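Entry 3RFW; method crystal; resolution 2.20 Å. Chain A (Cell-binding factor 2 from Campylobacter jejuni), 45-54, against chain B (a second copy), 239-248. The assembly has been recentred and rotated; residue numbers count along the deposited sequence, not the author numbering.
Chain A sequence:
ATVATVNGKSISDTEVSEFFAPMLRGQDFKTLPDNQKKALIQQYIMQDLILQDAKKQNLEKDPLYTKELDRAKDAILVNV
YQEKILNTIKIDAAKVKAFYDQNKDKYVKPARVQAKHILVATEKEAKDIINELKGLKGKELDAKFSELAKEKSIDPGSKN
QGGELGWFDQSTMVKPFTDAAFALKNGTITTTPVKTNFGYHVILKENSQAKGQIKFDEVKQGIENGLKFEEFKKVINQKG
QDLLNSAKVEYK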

# COMPACT_ATOMS: atom_id res chain seq x y z
N ILE A 45 10.12 -1.07 33.78
CA ILE A 45 10.83 -0.29 34.81
C ILE A 45 11.35 1.04 34.24
O ILE A 45 11.28 2.10 34.86
CB ILE A 45 12.01 -1.16 35.40
CG1 ILE A 45 11.42 -2.27 36.29
CG2 ILE A 45 12.98 -0.27 36.16
CD1 ILE A 45 12.36 -3.42 36.63
N MET A 46 11.82 0.99 33.01
CA MET A 46 12.31 2.20 32.34
C MET A 46 11.16 3.18 32.12
O MET A 46 11.29 4.38 32.40
CB MET A 46 13.01 1.83 31.02
CG MET A 46 13.25 3.01 30.06
SD MET A 46 14.64 3.96 30.70
CE MET A 46 15.92 2.73 30.39
N GLN A 47 10.04 2.67 31.61
CA GLN A 47 8.77 3.44 31.54
C GLN A 47 8.38 4.00 32.91
O GLN A 47 8.17 5.17 33.06
CB GLN A 47 7.63 2.55 30.95
CG GLN A 47 6.22 3.20 30.85
CD GLN A 47 5.32 2.94 32.08
OE1 GLN A 47 5.64 2.16 32.99
NE2 GLN A 47 4.16 3.58 32.08
N ASP A 48 8.56 3.21 33.95
CA ASP A 48 8.19 3.68 35.28
C ASP A 48 9.04 4.82 35.79
O ASP A 48 8.56 5.78 36.41
CB ASP A 48 8.19 2.53 36.25
CG ASP A 48 7.59 2.91 37.59
OD1 ASP A 48 6.35 3.00 37.68
OD2 ASP A 48 8.37 3.15 38.55
N LEU A 49 10.31 4.79 35.39
CA LEU A 49 11.26 5.75 35.88
C LEU A 49 11.12 7.01 35.07
O LEU A 49 11.38 8.07 35.56
CB LEU A 49 12.71 5.21 35.77
CG LEU A 49 13.03 4.12 36.81
CD1 LEU A 49 14.37 3.38 36.51
CD2 LEU A 49 13.06 4.69 38.22
N ILE A 50 10.73 6.88 33.81
CA ILE A 50 10.49 8.09 33.02
C ILE A 50 9.25 8.82 33.60
O ILE A 50 9.23 10.04 33.73
CB ILE A 50 10.24 7.74 31.56
CG1 ILE A 50 11.56 7.38 30.87
CG2 ILE A 50 9.52 8.89 30.89
CD1 ILE A 50 11.42 6.58 29.61
N LEU A 51 8.25 8.06 34.03
CA LEU A 51 7.05 8.67 34.69
C LEU A 51 7.43 9.44 35.96
O LEU A 51 7.02 10.57 36.15
CB LEU A 51 6.02 7.58 35.06
CG LEU A 51 5.19 6.95 33.91
CD1 LEU A 51 4.35 5.80 34.43
CD2 LEU A 51 4.28 7.98 33.16
N GLN A 52 8.25 8.81 36.82
CA GLN A 52 8.75 9.47 38.03
C GLN A 52 9.56 10.70 37.72
O GLN A 52 9.44 11.72 38.38
CB GLN A 52 9.58 8.49 38.86
CG GLN A 52 8.81 7.26 39.33
CD GLN A 52 9.63 6.41 40.30
OE1 GLN A 52 9.66 5.17 40.24
NE2 GLN A 52 10.28 7.09 41.23
N ASP A 53 10.39 10.63 36.68
CA ASP A 53 11.14 11.80 36.33
C ASP A 53 10.27 12.94 35.77
O ASP A 53 10.50 14.13 36.08
CB ASP A 53 12.30 11.47 35.40
CG ASP A 53 13.40 12.51 35.49
OD1 ASP A 53 13.83 13.03 34.45
OD2 ASP A 53 13.75 12.90 36.62
N ALA A 54 9.26 12.58 34.97
CA ALA A 54 8.33 13.55 34.40
C ALA A 54 7.59 14.31 35.52
O ALA A 54 7.41 15.53 35.46
CB ALA A 54 7.34 12.83 33.47
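Chain B 239-248: KGQDLLNSAK

Leu A49 and Leu B243 form the centre of a small apolar contact between two helices that cross almost at right angles. Both residues direct their CA-to-CB bonds toward the opposing stretch, bringing Leu A49 CB to 4.3 Å from Leu B243 CB; the two CA atoms are 6.5 Å apart. Chain A is helical throughout 45-54, with regular backbone bonds such as Ile A50 N to Met A46 O at 2.9 Å and Asp A53 N to Leu A49 O at 3.0 Å. Chain B enters the stretch already helical, and Ala B247 and Lys B248 lie beyond it in an extended conformation (phi/psi -92/154 and -98/112). Its helical bonds are longer and mostly weak, as with Leu B244 N to Gly B240 O at 3.4 Å. The axes approach to 9.7 Å, and their N-to-C directions make an angle of 93°, so the contact is confined to a short patch around the crossing, with 406 Å² buried over both sides.

Leu A49, in the m,t rotamer, places CD1 among three residues of chain B: 3.8 Å from Leu B243 O, 3.9 Å from Leu B244 CD2 and 3.9 Å from Ala B247 CB. Ala B247, outside the helix, thus extends the apolar surface. Leu B244 also meets the preceding turn of chain A, its CD2 4.2 Å from Ile A45 CG2 and its CD1 3.8 Å from Met A46 CE. The Met A46 side chain starts sideways but, through its t,p,p rotamer, carries its end to chain B. There CE lies 3.0 Å from Gly B240 O, a close carbon-to-oxygen approach. Gly B240 has no side chain, and an ideal CB at this position would stand a tight 3.2 Å from Met A46 SD; its absence leaves room for the sulfur.

Toward the C-terminal end of the chain A stretch, Leu B243 spreads its two methyls over the next turn. Its CD1 is 3.8 Å from Ile A50 CG1, while its CD2 is 3.7 Å from Asp A53 CG. This last contact is the polar edge: the carboxylate of Asp A53 borders a leucine methyl, and its OD1 is hydrogen-bonded elsewhere in the structure. No hydrogen bond joins the two stretches, so they meet through packing. Gln A47, Asp A48 and Leu A51 lie out of reach of chain B, whereas the CA-to-CB bonds of Gln B241 and Asn B245 point away from chain A.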

# COMPACT_ATOMS: atom_id res chain seq x y z
N LYS B 239 19.38 9.34 28.27
CA LYS B 239 18.48 9.67 29.36
C LYS B 239 18.07 8.41 30.04
O LYS B 239 18.02 8.34 31.26
CB LYS B 239 17.25 10.38 28.86
CG LYS B 239 16.33 10.87 30.01
CD LYS B 239 16.69 12.30 30.43
CE LYS B 239 17.48 12.33 31.72
N GLY B 240 17.73 7.41 29.24
CA GLY B 240 17.14 6.19 29.75
C GLY B 240 18.17 5.45 30.60
O GLY B 240 17.80 4.72 31.53
N GLN B 241 19.44 5.68 30.27
CA GLN B 241 20.59 5.24 31.04
C GLN B 241 20.83 6.02 32.34
O GLN B 241 21.23 5.44 33.34
CB GLN B 241 21.87 5.35 30.18
N ASP B 242 20.72 7.34 32.30
CA ASP B 242 20.91 8.10 33.50
C ASP B 242 19.90 7.67 34.57
O ASP B 242 20.21 7.75 35.76
CB ASP B 242 20.86 9.62 33.27
CG ASP B 242 22.00 10.13 32.38
OD1 ASP B 242 22.98 9.37 32.14
OD2 ASP B 242 21.89 11.28 31.88
N LEU B 243 18.71 7.23 34.15
CA LEU B 243 17.57 7.11 35.07
C LEU B 243 17.70 5.75 35.72
O LEU B 243 17.49 5.58 36.92
CB LEU B 243 16.22 7.21 34.34
CG LEU B 243 15.77 8.57 33.79
CD1 LEU B 243 14.44 8.43 33.04
CD2 LEU B 243 15.68 9.62 34.91
N LEU B 244 18.02 4.78 34.88
CA LEU B 244 18.19 3.41 35.33
C LEU B 244 19.36 3.23 36.31
O LEU B 244 19.25 2.50 37.30
CB LEU B 244 18.40 2.50 34.12
CG LEU B 244 17.31 1.49 33.83
CD1 LEU B 244 17.82 0.48 32.79
CD2 LEU B 244 16.96 0.77 35.12
N ASN B 245 20.48 3.88 36.02
CA ASN B 245 21.70 3.70 36.78
C ASN B 245 21.42 4.18 38.21
O ASN B 245 21.65 3.42 39.18
CB ASN B 245 22.83 4.59 36.22
CG ASN B 245 23.50 4.02 34.97
OD1 ASN B 245 23.13 2.94 34.45
ND2 ASN B 245 24.44 4.80 34.41
N SER B 246 21.14 5.49 38.26
CA SER B 246 20.46 6.27 39.30
C SER B 246 19.51 5.56 40.25
O SER B 246 19.46 5.91 41.42
CB SER B 246 19.72 7.42 38.64
OG SER B 246 19.98 8.67 39.25
N ALA B 247 18.76 4.59 39.74
CA ALA B 247 17.80 3.86 40.55
C ALA B 247 18.47 2.62 41.11
O ALA B 247 19.31 2.05 40.45
CB ALA B 247 16.57 3.42 39.71
N LYS B 248 17.97 2.14 42.24
CA LYS B 248 18.32 0.85 42.77
C LYS B 248 17.28 -0.20 42.41
O LYS B 248 16.15 -0.21 42.95
CB LYS B 248 18.46 0.94 44.30